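Local coordinates for protein N-acetylmuramoyl-L-alanine amidase AmiD (Escherichia coli, PDB 3D2Y) that uses a catalytic zinc ion to hydrolyse the bond between N-acetylmuramoyl residues and L-amino acids in cell-wall glycopeptides, at residues I29-I34 and T94-T99; Q52-Y57 and E80-A85; L58-P63 and R71-V76; I176-D181 and E256-D261. All coordinates share one frame; numbering follows the deposited sequence. Where two conformers were deposited one is given.

How the contacts relate
Contacts 1, 2 and 3 all belong to the zinc amidase fold and are nested along the chain: contact 3 lies inside the loop closed by contact 2, which lies inside that of contact 1. Contacts 1 and 2, with centres about 10 Å apart, meet where Asn-97 OD1 probably accepts a hydrogen bond from Ala-85 N at 2.9 Å; contacts 2 and 3 meet where Leu-75 N probably donates one to His-56 O at 2.8 Å. Contact 2 lies nearest the catalytic centre, the side chains of His-84 and the zinc ligand His-35 having their nearest atoms about 3 Å apart. Contact 4 stands apart from the annotated sites, its centre about 26 Å from that of contact 2.

Contact 1 of 4, residues I29-I34 and T94-T99; sequences IKVLVI and TRLNDT
The tight part of this contact is a single backbone oxygen, Thr-99 O, gripped by two successive amides at the start of strand 31-36. Lys-30 N reaches it at 2.9 Å along a nearly straight bond (173°), while Val-31 N comes in at 3.2 Å and more bent. Both donors lie in the carbonyl plane, so the two bonds should hold the Thr-99 carbonyl in its orientation. Beside it, Val-31 CG2 meets Leu-96 CD1 at 3.9 Å, the two side chains crossing at about a right angle; with CG1 anti to the backbone N, Val-31 leaves CG2 beside the N, and both methyls border the leucine. These compact, branched residues suit a buried place, where Leu-96 also packs on Ile-154. The forked bond stands where 94-99 leads into strand 100-105, which runs parallel to strand 31-36 in the mixed sheet of the amidase fold; Val-31 and Ile-101 carry the backbone pairing onward. Toward solvent the packing loosens. Lys-30 crosses Thr-99 obliquely, its CD 4.1 Å from Thr-99 CB, and its chain bends at chi2 and again at chi4. A lysine suits this outer side because its methylenes can lie against the threonine while its ammonium end belongs to the surface.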
loop_
_atom_site.group_PDB
_atom_site.type_symbol
_atom_site.label_atom_id
_atom_site.label_comp_id
_atom_site.label_asym_id
_atom_site.label_seq_id
_atom_site.Cartn_x
_atom_site.Cartn_y
_atom_site.Cartn_z
ATOM N N ILE A 29 -11.532 -8.577 -3.491
ATOM C CA ILE A 29 -10.665 -7.530 -2.970
ATOM C C ILE A 29 -9.608 -8.164 -2.032
ATOM O O ILE A 29 -9.952 -8.862 -1.091
ATOM C CB ILE A 29 -11.493 -6.402 -2.264
ATOM C CG1 ILE A 29 -12.428 -5.711 -3.255
ATOM C CG2 ILE A 29 -10.547 -5.399 -1.533
ATOM C CD1 ILE A 29 -13.658 -5.024 -2.643
ATOM N N LYS A 30 -8.331 -7.926 -2.305
ATOM C CA LYS A 30 -7.245 -8.526 -1.550
ATOM C C LYS A 30 -6.221 -7.488 -1.080
ATOM O O LYS A 30 -5.395 -7.798 -0.235
ATOM C CB LYS A 30 -6.488 -9.531 -2.425
ATOM C CG LYS A 30 -7.368 -10.704 -2.961
ATOM C CD LYS A 30 -7.083 -10.988 -4.430
ATOM C CE LYS A 30 -8.077 -11.830 -5.137
ATOM N NZ LYS A 30 -7.446 -13.189 -5.230
ATOM N N VAL A 31 -6.280 -6.269 -1.633
ATOM C CA VAL A 31 -5.209 -5.292 -1.468
ATOM C C VAL A 31 -5.773 -3.923 -1.066
ATOM O O VAL A 31 -6.838 -3.504 -1.568
ATOM C CB VAL A 31 -4.285 -5.233 -2.749
ATOM C CG1 VAL A 31 -3.248 -4.123 -2.655
ATOM C CG2 VAL A 31 -3.573 -6.619 -3.004
ATOM N N LEU A 32 -5.110 -3.306 -0.103
ATOM C CA LEU A 32 -5.419 -1.910 0.296
ATOM C C LEU A 32 -4.238 -1.036 -0.005
ATOM O O LEU A 32 -3.152 -1.213 0.590
ATOM C CB LEU A 32 -5.728 -1.845 1.787
ATOM C CG LEU A 32 -6.163 -0.503 2.365
ATOM C CD1 LEU A 32 -7.370 0.031 1.564
ATOM C CD2 LEU A 32 -6.455 -0.546 3.899
ATOM N N VAL A 33 -4.435 -0.095 -0.934
ATOM C CA VAL A 33 -3.371 0.802 -1.389
ATOM C C VAL A 33 -3.478 2.253 -0.792
ATOM O O VAL A 33 -4.499 2.907 -0.931
ATOM C CB VAL A 33 -3.325 0.925 -2.941
ATOM C CG1 VAL A 33 -2.166 1.816 -3.360
ATOM C CG2 VAL A 33 -3.177 -0.450 -3.611
ATOM N N ILE A 34 -2.397 2.729 -0.175
ATOM C CA ILE A 34 -2.362 4.082 0.400
ATOM C C ILE A 34 -1.687 5.080 -0.551
ATOM O O ILE A 34 -0.603 4.808 -1.074
ATOM C CB ILE A 34 -1.656 4.103 1.791
ATOM C CG1 ILE A 34 -2.239 3.007 2.691
ATOM C CG2 ILE A 34 -1.865 5.425 2.468
ATOM C CD1 ILE A 34 -3.765 3.163 2.978
ATOM N N THR A 94 -1.051 -8.278 -11.361
ATOM C CA THR A 94 -0.920 -6.997 -12.042
ATOM C C THR A 94 -2.322 -6.354 -12.088
ATOM O O THR A 94 -3.268 -6.951 -11.568
ATOM C CB THR A 94 -0.308 -7.155 -13.477
ATOM O OG1 THR A 94 -1.146 -8.003 -14.293
ATOM C CG2 THR A 94 1.069 -7.755 -13.408
ATOM N N ARG A 95 -2.454 -5.153 -12.686
ATOM C CA ARG A 95 -3.731 -4.463 -12.800
ATOM C C ARG A 95 -4.368 -4.374 -11.410
ATOM O O ARG A 95 -5.512 -4.818 -11.189
ATOM C CB ARG A 95 -4.718 -5.183 -13.759
ATOM C CG ARG A 95 -4.231 -5.340 -15.190
ATOM C CD ARG A 95 -5.228 -6.052 -16.031
ATOM N NE ARG A 95 -4.757 -6.089 -17.416
ATOM C CZ ARG A 95 -5.502 -6.365 -18.480
ATOM N NH1 ARG A 95 -6.786 -6.671 -18.360
ATOM N NH2 ARG A 95 -4.946 -6.347 -19.686
ATOM N N LEU A 96 -3.613 -3.805 -10.483
ATOM C CA LEU A 96 -4.056 -3.756 -9.087
ATOM C C LEU A 96 -5.383 -3.057 -8.802
ATOM O O LEU A 96 -6.031 -3.358 -7.779
ATOM C CB LEU A 96 -2.911 -3.319 -8.159
ATOM C CG LEU A 96 -1.996 -4.409 -7.602
ATOM C CD1 LEU A 96 -2.780 -5.306 -6.550
ATOM C CD2 LEU A 96 -1.329 -5.228 -8.675
ATOM N N ASN A 97 -5.846 -2.233 -9.733
ATOM C CA ASN A 97 -7.168 -1.609 -9.667
ATOM C C ASN A 97 -8.213 -2.699 -9.467
ATOM O O ASN A 97 -9.154 -2.505 -8.712
ATOM C CB ASN A 97 -7.497 -0.898 -10.962
ATOM C CG ASN A 97 -6.924 0.494 -11.015
ATOM O OD1 ASN A 97 -6.418 0.993 -10.005
ATOM N ND2 ASN A 97 -6.985 1.132 -12.205
ATOM N N ASP A 98 -8.002 -3.834 -10.134
ATOM C CA ASP A 98 -9.004 -4.910 -10.200
ATOM C C ASP A 98 -9.280 -5.478 -8.816
ATOM O O ASP A 98 -10.374 -5.862 -8.532
ATOM C CB ASP A 98 -8.533 -6.080 -11.094
ATOM C CG ASP A 98 -8.397 -5.685 -12.538
ATOM O OD1 ASP A 98 -8.735 -4.528 -12.867
ATOM O OD2 ASP A 98 -7.976 -6.520 -13.346
ATOM N N THR A 99 -8.241 -5.614 -8.008
ATOM C CA THR A 99 -8.326 -6.299 -6.733
ATOM C C THR A 99 -8.035 -5.431 -5.506
ATOM O O THR A 99 -7.821 -5.973 -4.426
ATOM C CB THR A 99 -7.390 -7.568 -6.719
ATOM O OG1 THR A 99 -6.011 -7.167 -6.891
ATOM C CG2 THR A 99 -7.798 -8.562 -7.868
#

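Contact 2 of 4, residues Q52-Y57 and E80-A85; sequences QVSSHY and ELAWHA
Three hydrogen bonds tie these irregular segments together, the shortest from His-56 NE2 to Glu-80 O at 2.8 Å. That oxygen lies in the imidazole plane, and with the bond between ND1 and Gly-102 N this would hold the turn of the ring. Ser-54 is held twice: its N donates to Trp-83 O at 3.0 Å from above the carbonyl plane, and its OG accepts from Trp-83 N at 3.0 Å. A serine suits the place: its short hydroxyl reaches the neighbouring amide while its own N-H bonds the same residue. In this peptidoglycan-amidase fold the loops border the catalytic centre: His-84 ND1 is hydrogen-bonded to NE2 of the zinc ligand His-35, and the His-84 backbone hydrogen-bonds the bound peptide. Farther out, Ala-82 CB sits over one face of the His-56 imidazole, 3.7 Å from its centroid, a CH-pi contact for which a single methyl suffices. An alanine at His-56 would lose this face and the bonds to Glu-80 O and Gly-102 N, and would probably loosen 80-85. Val-53, deposited in two conformers, crowds CG2 to 2.8 Å from Trp-83 O. On the outer side, Gln-52 O meets the Trp-83 indole edge, 3.3 Å from CE3.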
loop_
_atom_site.group_PDB
_atom_site.type_symbol
_atom_site.label_atom_id
_atom_site.label_comp_id
_atom_site.label_asym_id
_atom_site.label_seq_id
_atom_site.Cartn_x
_atom_site.Cartn_y
_atom_site.Cartn_z
ATOM N N GLN A 52 -10.040 10.697 -15.569
ATOM C CA GLN A 52 -8.715 10.078 -15.673
ATOM C C GLN A 52 -8.338 9.230 -14.452
ATOM O O GLN A 52 -7.744 8.170 -14.584
ATOM C CB GLN A 52 -7.646 11.140 -15.964
ATOM C CG GLN A 52 -7.796 11.767 -17.355
ATOM C CD GLN A 52 -6.781 12.856 -17.634
ATOM O OE1 GLN A 52 -5.590 12.582 -17.811
ATOM N NE2 GLN A 52 -7.254 14.101 -17.709
ATOM N N VAL A 53 -8.681 9.691 -13.256
ATOM C CA VAL A 53 -8.332 8.934 -12.064
ATOM C C VAL A 53 -9.430 9.033 -11.009
ATOM O O VAL A 53 -10.217 9.954 -11.023
ATOM C CB VAL A 53 -6.917 9.321 -11.524
ATOM C CG1 VAL A 53 -6.693 10.832 -11.567
ATOM C CG2 VAL A 53 -6.715 8.804 -10.113
ATOM N N SER A 54 -9.501 8.036 -10.142
ATOM C CA SER A 54 -10.361 8.076 -8.961
ATOM C C SER A 54 -9.781 7.246 -7.802
ATOM O O SER A 54 -8.783 6.528 -7.956
ATOM C CB SER A 54 -11.764 7.566 -9.292
ATOM O OG SER A 54 -11.714 6.164 -9.611
ATOM N N SER A 55 -10.398 7.350 -6.635
ATOM C CA SER A 55 -10.078 6.438 -5.528
ATOM C C SER A 55 -11.370 6.158 -4.792
ATOM O O SER A 55 -12.358 6.899 -4.949
ATOM C CB SER A 55 -9.041 7.048 -4.577
ATOM O OG SER A 55 -9.538 8.261 -4.014
ATOM N N HIS A 56 -11.377 5.114 -3.968
ATOM C CA HIS A 56 -12.579 4.801 -3.174
ATOM C C HIS A 56 -12.802 5.764 -2.037
ATOM O O HIS A 56 -13.933 6.161 -1.788
ATOM C CB HIS A 56 -12.534 3.393 -2.639
ATOM C CG HIS A 56 -12.420 2.358 -3.704
ATOM N ND1 HIS A 56 -11.208 1.896 -4.191
ATOM C CD2 HIS A 56 -13.383 1.683 -4.382
ATOM C CE1 HIS A 56 -11.435 0.991 -5.125
ATOM N NE2 HIS A 56 -12.747 0.843 -5.262
ATOM N N TYR A 57 -11.713 6.174 -1.375
ATOM C CA TYR A 57 -11.809 7.127 -0.281
ATOM C C TYR A 57 -10.831 8.303 -0.433
ATOM O O TYR A 57 -9.742 8.195 -1.023
ATOM C CB TYR A 57 -11.598 6.404 1.053
ATOM C CG TYR A 57 -12.548 5.268 1.301
ATOM C CD1 TYR A 57 -13.797 5.512 1.877
ATOM C CD2 TYR A 57 -12.206 3.964 0.975
ATOM C CE1 TYR A 57 -14.686 4.475 2.118
ATOM C CE2 TYR A 57 -13.097 2.898 1.201
ATOM C CZ TYR A 57 -14.337 3.189 1.775
ATOM O OH TYR A 57 -15.278 2.248 2.062
ATOM N N GLU A 80 -16.844 -1.852 -6.808
ATOM C CA GLU A 80 -16.356 -1.412 -8.101
ATOM C C GLU A 80 -14.889 -1.040 -7.997
ATOM O O GLU A 80 -14.422 -0.655 -6.931
ATOM C CB GLU A 80 -17.175 -0.221 -8.598
ATOM C CG GLU A 80 -18.577 -0.603 -9.092
ATOM C CD GLU A 80 -19.131 0.453 -9.973
ATOM O OE1 GLU A 80 -19.390 0.144 -11.159
ATOM O OE2 GLU A 80 -19.276 1.597 -9.493
ATOM N N LEU A 81 -14.157 -1.167 -9.094
ATOM C CA LEU A 81 -12.792 -0.645 -9.120
ATOM C C LEU A 81 -12.730 0.861 -9.363
ATOM O O LEU A 81 -13.573 1.452 -10.080
ATOM C CB LEU A 81 -11.927 -1.414 -10.140
ATOM C CG LEU A 81 -12.198 -1.333 -11.633
ATOM C CD1 LEU A 81 -11.591 -0.039 -12.147
ATOM C CD2 LEU A 81 -11.568 -2.520 -12.325
ATOM N N ALA A 82 -11.713 1.470 -8.756
ATOM C CA ALA A 82 -11.402 2.878 -8.923
ATOM C C ALA A 82 -10.108 2.918 -9.729
ATOM O O ALA A 82 -9.374 1.938 -9.731
ATOM C CB ALA A 82 -11.229 3.537 -7.541
ATOM N N TRP A 83 -9.854 4.026 -10.442
ATOM C CA TRP A 83 -8.650 4.247 -11.260
ATOM C C TRP A 83 -7.534 4.942 -10.454
ATOM O O TRP A 83 -7.231 6.127 -10.663
ATOM C CB TRP A 83 -9.016 5.034 -12.526
ATOM C CG TRP A 83 -9.599 4.189 -13.650
ATOM C CD1 TRP A 83 -9.923 2.871 -13.611
ATOM C CD2 TRP A 83 -9.932 4.652 -14.972
ATOM N NE1 TRP A 83 -10.415 2.469 -14.835
ATOM C CE2 TRP A 83 -10.445 3.558 -15.681
ATOM C CE3 TRP A 83 -9.869 5.911 -15.609
ATOM C CZ2 TRP A 83 -10.848 3.659 -17.039
ATOM C CZ3 TRP A 83 -10.246 6.006 -16.936
ATOM C CH2 TRP A 83 -10.748 4.899 -17.635
ATOM N N HIS A 84 -6.957 4.191 -9.486
ATOM C CA HIS A 84 -5.950 4.689 -8.519
ATOM C C HIS A 84 -4.535 4.075 -8.607
ATOM O O HIS A 84 -3.543 4.735 -8.328
ATOM C CB HIS A 84 -6.471 4.597 -7.058
ATOM C CG HIS A 84 -6.589 3.184 -6.557
ATOM N ND1 HIS A 84 -5.587 2.580 -5.831
ATOM C CD2 HIS A 84 -7.540 2.237 -6.749
ATOM C CE1 HIS A 84 -5.929 1.326 -5.564
ATOM N NE2 HIS A 84 -7.105 1.091 -6.119
ATOM N N ALA A 85 -4.441 2.792 -8.952
ATOM C CA ALA A 85 -3.148 2.059 -8.984
ATOM C C ALA A 85 -2.369 2.249 -10.289
ATOM O O ALA A 85 -1.116 2.264 -10.296
ATOM C CB ALA A 85 -3.378 0.550 -8.742
#

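Contact 3 of 4, residues L58-P63 and R71-V76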
loop_
_atom_site.group_PDB
_atom_site.type_symbol
_atom_site.label_atom_id
_atom_site.label_comp_id
_atom_site.label_asym_id
_atom_site.label_seq_id
_atom_site.Cartn_x
_atom_site.Cartn_y
_atom_site.Cartn_z
ATOM N N LEU A 58 -11.285 9.447 0.037
ATOM C CA LEU A 58 -10.458 10.640 0.145
ATOM C C LEU A 58 -10.534 11.192 1.588
ATOM O O LEU A 58 -11.629 11.585 2.063
ATOM C CB LEU A 58 -10.900 11.702 -0.884
ATOM C CG LEU A 58 -10.235 13.100 -0.861
ATOM C CD1 LEU A 58 -8.709 13.061 -1.147
ATOM C CD2 LEU A 58 -10.920 13.996 -1.892
ATOM N N VAL A 59 -9.385 11.196 2.279
ATOM C CA VAL A 59 -9.306 11.645 3.672
ATOM C C VAL A 59 -8.690 13.058 3.719
ATOM O O VAL A 59 -7.548 13.221 3.307
ATOM C CB VAL A 59 -8.459 10.692 4.565
ATOM C CG1 VAL A 59 -8.656 11.089 6.066
ATOM C CG2 VAL A 59 -8.901 9.186 4.331
ATOM N N PRO A 60 -9.444 14.076 4.214
ATOM C CA PRO A 60 -8.798 15.397 4.322
ATOM C C PRO A 60 -7.577 15.356 5.271
ATOM O O PRO A 60 -7.444 14.455 6.088
ATOM C CB PRO A 60 -9.912 16.288 4.917
ATOM C CG PRO A 60 -11.166 15.596 4.696
ATOM C CD PRO A 60 -10.823 14.115 4.730
ATOM N N ALA A 61 -6.741 16.368 5.197
ATOM C CA ALA A 61 -5.586 16.495 6.093
ATOM C C ALA A 61 -6.024 16.561 7.547
ATOM O O ALA A 61 -5.367 15.998 8.411
ATOM C CB ALA A 61 -4.803 17.749 5.753
ATOM N N VAL A 62 -7.087 17.321 7.814
ATOM C CA VAL A 62 -7.705 17.360 9.127
ATOM C C VAL A 62 -9.189 17.235 8.822
ATOM O O VAL A 62 -9.846 18.226 8.486
ATOM C CB VAL A 62 -7.342 18.633 9.927
ATOM C CG1 VAL A 62 -8.016 18.581 11.342
ATOM C CG2 VAL A 62 -5.778 18.738 10.041
ATOM N N PRO A 63 -9.728 16.009 8.916
ATOM C CA PRO A 63 -11.137 15.791 8.625
ATOM C C PRO A 63 -12.025 16.573 9.596
ATOM O O PRO A 63 -11.691 16.682 10.797
ATOM C CB PRO A 63 -11.318 14.275 8.828
ATOM C CG PRO A 63 -9.934 13.699 8.701
ATOM C CD PRO A 63 -9.045 14.759 9.296
ATOM N N ARG A 71 -15.092 12.964 9.300
ATOM C CA ARG A 71 -15.799 12.676 8.057
ATOM C C ARG A 71 -14.777 12.412 6.953
ATOM O O ARG A 71 -13.850 13.181 6.737
ATOM C CB ARG A 71 -16.773 13.809 7.672
ATOM C CG ARG A 71 -17.436 13.695 6.297
ATOM C CD ARG A 71 -18.448 14.788 6.039
ATOM N NE ARG A 71 -19.674 14.628 6.842
ATOM C CZ ARG A 71 -20.742 15.423 6.776
ATOM N NH1 ARG A 71 -20.768 16.487 5.972
ATOM N NH2 ARG A 71 -21.788 15.181 7.548
ATOM N N ILE A 72 -14.979 11.294 6.268
ATOM C CA ILE A 72 -14.149 10.871 5.140
ATOM C C ILE A 72 -15.049 10.758 3.896
ATOM O O ILE A 72 -16.210 10.371 4.016
ATOM C CB ILE A 72 -13.511 9.473 5.461
ATOM C CG1 ILE A 72 -12.557 9.556 6.660
ATOM C CG2 ILE A 72 -12.786 8.880 4.249
ATOM C CD1 ILE A 72 -12.150 8.163 7.216
ATOM N N TRP A 73 -14.517 11.088 2.713
ATOM C CA TRP A 73 -15.309 11.096 1.479
ATOM C C TRP A 73 -15.160 9.757 0.776
ATOM O O TRP A 73 -14.048 9.271 0.651
ATOM C CB TRP A 73 -14.885 12.264 0.569
ATOM C CG TRP A 73 -15.682 13.529 0.844
ATOM C CD1 TRP A 73 -16.660 14.044 0.063
ATOM C CD2 TRP A 73 -15.573 14.386 1.981
ATOM N NE1 TRP A 73 -17.157 15.197 0.616
ATOM C CE2 TRP A 73 -16.502 15.436 1.794
ATOM C CE3 TRP A 73 -14.754 14.395 3.126
ATOM C CZ2 TRP A 73 -16.680 16.465 2.732
ATOM C CZ3 TRP A 73 -14.924 15.428 4.065
ATOM C CH2 TRP A 73 -15.883 16.456 3.854
ATOM N N GLN A 74 -16.285 9.127 0.425
ATOM C CA GLN A 74 -16.252 7.894 -0.390
ATOM C C GLN A 74 -16.746 8.234 -1.780
ATOM O O GLN A 74 -17.832 8.804 -1.952
ATOM C CB GLN A 74 -16.982 6.693 0.256
ATOM C CG GLN A 74 -17.011 5.427 -0.671
ATOM C CD GLN A 74 -17.666 4.200 -0.101
ATOM O OE1 GLN A 74 -17.461 3.083 -0.618
ATOM N NE2 GLN A 74 -18.452 4.367 0.937
ATOM N N LEU A 75 -15.918 7.930 -2.774
ATOM C CA LEU A 75 -16.145 8.375 -4.128
ATOM C C LEU A 75 -16.599 7.252 -5.040
ATOM O O LEU A 75 -17.162 7.507 -6.089
ATOM C CB LEU A 75 -14.861 9.009 -4.694
ATOM C CG LEU A 75 -14.242 10.163 -3.913
ATOM C CD1 LEU A 75 -12.964 10.597 -4.577
ATOM C CD2 LEU A 75 -15.211 11.381 -3.810
ATOM N N VAL A 76 -16.314 6.007 -4.647
ATOM C CA VAL A 76 -16.513 4.843 -5.511
ATOM C C VAL A 76 -16.931 3.684 -4.619
ATOM O O VAL A 76 -16.270 3.448 -3.608
ATOM C CB VAL A 76 -15.240 4.428 -6.338
ATOM C CG1 VAL A 76 -15.480 3.063 -7.124
ATOM C CG2 VAL A 76 -14.780 5.542 -7.289
#
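Val-59 and Ile-72 form one apolar centre, lying side by side and pointing the same way, their CG2 methyls 3.9 Å apart. Each is beta-branched, a shape that suits an extended backbone: Val-59 sets CG2 beside its backbone N, Ile-72 sets CG2 anti to its own. Val-59 continues onto Ile-103 and Leu-105 of strand 100-105, and Ile-72 onto Leu-133 of helix 124-141. The other face of the sheet carries Leu-58 and Trp-73, whose CB atoms are 4.3 Å apart. Leu-58 also packs on the proton acceptor Glu-104 and the substrate-binding Thr-37, so this face backs the active site. The Pro-60 and Trp-73 side chains cross at about a right angle, with Pro-60 CG 3.8 Å from Trp-73 CZ3, the rigid proline ring suiting the point where the chain leaves the strand; Phe-41 of helix 41-48 meets the same indole edge-to-face. Farther along, Pro-63 CB rests 3.5 Å from Arg-71 O. The hydrogen bonds between the two segments come from the backbone: Leu-58 and Trp-73 are an antiparallel hydrogen-bonded pair, Leu-58 N to Trp-73 O at 2.8 Å and Trp-73 N to Leu-58 O at 3.0 Å, each donor in the plane of the carbonyl that accepts it. Such chemistry implies that the main chain sets the register of this outermost strand, while apolar side chains join its faces to different helices: 124-141 through Ile-72 and 41-48 through Trp-73.

Contact 4 of 4, residues I176-D181 and E256-D261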
loop_
_atom_site.group_PDB
_atom_site.type_symbol
_atom_site.label_atom_id
_atom_site.label_comp_id
_atom_site.label_asym_id
_atom_site.label_seq_id
_atom_site.Cartn_x
_atom_site.Cartn_y
_atom_site.Cartn_z
ATOM N N ILE A 176 -2.638 -2.776 11.463
ATOM C CA ILE A 176 -2.745 -2.382 10.053
ATOM C C ILE A 176 -1.408 -2.444 9.313
ATOM O O ILE A 176 -0.572 -1.542 9.418
ATOM C CB ILE A 176 -3.338 -0.987 9.876
ATOM C CG1 ILE A 176 -4.672 -0.865 10.655
ATOM C CG2 ILE A 176 -3.480 -0.629 8.351
ATOM C CD1 ILE A 176 -5.163 0.586 10.818
ATOM N N GLY A 177 -1.268 -3.468 8.490
ATOM C CA GLY A 177 -0.063 -3.656 7.663
ATOM C C GLY A 177 1.057 -4.452 8.312
ATOM O O GLY A 177 1.047 -4.749 9.524
ATOM N N ALA A 178 2.037 -4.777 7.477
ATOM C CA ALA A 178 3.180 -5.668 7.794
ATOM C C ALA A 178 4.310 -4.911 8.493
ATOM O O ALA A 178 4.626 -3.761 8.172
ATOM C CB ALA A 178 3.722 -6.287 6.488
ATOM N N TRP A 179 4.918 -5.546 9.476
ATOM C CA TRP A 179 6.159 -4.991 10.059
ATOM C C TRP A 179 6.961 -6.164 10.591
ATOM O O TRP A 179 6.361 -7.076 11.161
ATOM C CB TRP A 179 5.845 -3.978 11.160
ATOM C CG TRP A 179 6.987 -3.062 11.463
ATOM C CD1 TRP A 179 7.879 -3.172 12.512
ATOM C CD2 TRP A 179 7.403 -1.918 10.698
ATOM N NE1 TRP A 179 8.804 -2.139 12.455
ATOM C CE2 TRP A 179 8.546 -1.376 11.342
ATOM C CE3 TRP A 179 6.926 -1.300 9.524
ATOM C CZ2 TRP A 179 9.208 -0.218 10.867
ATOM C CZ3 TRP A 179 7.604 -0.176 9.042
ATOM C CH2 TRP A 179 8.731 0.347 9.711
ATOM N N PRO A 180 8.305 -6.145 10.395
ATOM C CA PRO A 180 9.185 -7.219 10.838
ATOM C C PRO A 180 9.357 -7.246 12.370
ATOM O O PRO A 180 9.287 -6.190 13.030
ATOM C CB PRO A 180 10.508 -6.886 10.139
ATOM C CG PRO A 180 10.492 -5.430 9.988
ATOM C CD PRO A 180 9.064 -5.062 9.738
ATOM N N ASP A 181 9.548 -8.445 12.925
ATOM C CA ASP A 181 9.865 -8.557 14.346
ATOM C C ASP A 181 11.307 -8.115 14.548
ATOM O O ASP A 181 12.225 -8.641 13.900
ATOM C CB ASP A 181 9.639 -9.987 14.851
ATOM C CG ASP A 181 8.160 -10.402 14.813
ATOM O OD1 ASP A 181 7.266 -9.521 14.718
ATOM O OD2 ASP A 181 7.890 -11.627 14.871
ATOM N N GLU A 256 10.224 -14.187 6.193
ATOM C CA GLU A 256 10.015 -15.169 7.235
ATOM C C GLU A 256 8.619 -15.106 7.893
ATOM O O GLU A 256 7.942 -16.126 8.089
ATOM C CB GLU A 256 11.135 -14.995 8.271
ATOM C CG GLU A 256 10.987 -15.889 9.458
ATOM C CD GLU A 256 12.124 -15.721 10.408
ATOM O OE1 GLU A 256 13.074 -16.487 10.294
ATOM O OE2 GLU A 256 12.091 -14.783 11.243
ATOM N N LYS A 257 8.186 -13.900 8.236
ATOM C CA LYS A 257 6.917 -13.705 8.925
ATOM C C LYS A 257 5.655 -13.794 8.043
ATOM O O LYS A 257 4.635 -14.360 8.469
ATOM C CB LYS A 257 6.971 -12.386 9.696
ATOM C CG LYS A 257 5.814 -12.152 10.686
ATOM C CD LYS A 257 6.015 -10.850 11.453
ATOM C CE LYS A 257 4.788 -10.535 12.317
ATOM N NZ LYS A 257 4.844 -9.179 12.977
ATOM N N TYR A 258 5.724 -13.276 6.819
ATOM C CA TYR A 258 4.528 -13.142 5.968
ATOM C C TYR A 258 4.561 -13.993 4.699
ATOM O O TYR A 258 3.546 -14.129 3.993
ATOM C CB TYR A 258 4.334 -11.683 5.581
ATOM C CG TYR A 258 4.150 -10.786 6.763
ATOM C CD1 TYR A 258 2.918 -10.720 7.424
ATOM C CD2 TYR A 258 5.208 -9.997 7.235
ATOM C CE1 TYR A 258 2.733 -9.897 8.556
ATOM C CE2 TYR A 258 5.047 -9.179 8.331
ATOM C CZ TYR A 258 3.807 -9.135 9.000
ATOM O OH TYR A 258 3.617 -8.287 10.062
ATOM N N GLY A 259 5.739 -14.540 4.375
ATOM C CA GLY A 259 5.868 -15.350 3.187
ATOM C C GLY A 259 5.684 -14.571 1.896
ATOM O O GLY A 259 5.848 -13.331 1.858
ATOM N N GLN A 260 5.335 -15.315 0.844
ATOM C CA GLN A 260 5.335 -14.799 -0.532
ATOM C C GLN A 260 4.026 -15.064 -1.296
ATOM O O GLN A 260 3.831 -14.550 -2.404
ATOM C CB GLN A 260 6.550 -15.363 -1.306
ATOM C CG GLN A 260 6.563 -16.845 -1.413
ATOM C CD GLN A 260 7.869 -17.357 -1.969
ATOM O OE1 GLN A 260 8.216 -17.093 -3.121
ATOM N NE2 GLN A 260 8.608 -18.071 -1.149
ATOM N N ASP A 261 3.144 -15.837 -0.666
ATOM C CA ASP A 261 1.955 -16.445 -1.290
ATOM C C ASP A 261 2.293 -17.482 -2.390
ATOM O O ASP A 261 2.334 -18.703 -2.143
ATOM C CB ASP A 261 0.938 -15.367 -1.724
ATOM C CG ASP A 261 0.360 -14.615 -0.525
ATOM O OD1 ASP A 261 0.111 -15.284 0.508
ATOM O OD2 ASP A 261 0.178 -13.370 -0.588
ATOM O OXT ASP A 261 2.559 -17.140 -3.549
#
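This is a surface contact, part salt bridge and part aromatic packing, between the loop ahead of helix 182-189 and the C-terminal end of helix 245-258. Lys-257, with CG anti to the backbone N (chi1 -169°) and its chain extended beyond, carries NZ across to two acceptors. One is Asp-181 OD1, met at 3.0 Å from above the carboxylate plane; the other is Trp-179 O at 3.2 Å, approached nearly along the C=O axis. A long cation suits this place, reaching both acceptors while staying near solvent. Tyr-258 works beside it: its OH accepts from Trp-179 N at 3.1 Å in a fairly straight bond (166°), and also receives a weak bond from Lys-257 NZ. Its ring lies between Ala-178 CB, 3.9 Å from the centroid over one face, and Lys-257 CG over the opposite face. The small alanine methyl probably helps the loop come this close. A leucine at Tyr-258 would lose the hydroxyl that accepts from Trp-179 N and the flat ring between Ala-178 and Lys-257, and would probably loosen the loop from the helix end. Around it, Ala-178 and Pro-180 pack on Leu-254 of helix 245-258, Trp-179 turns to helix 168-173, and Ile-176 reaches helix 124-141.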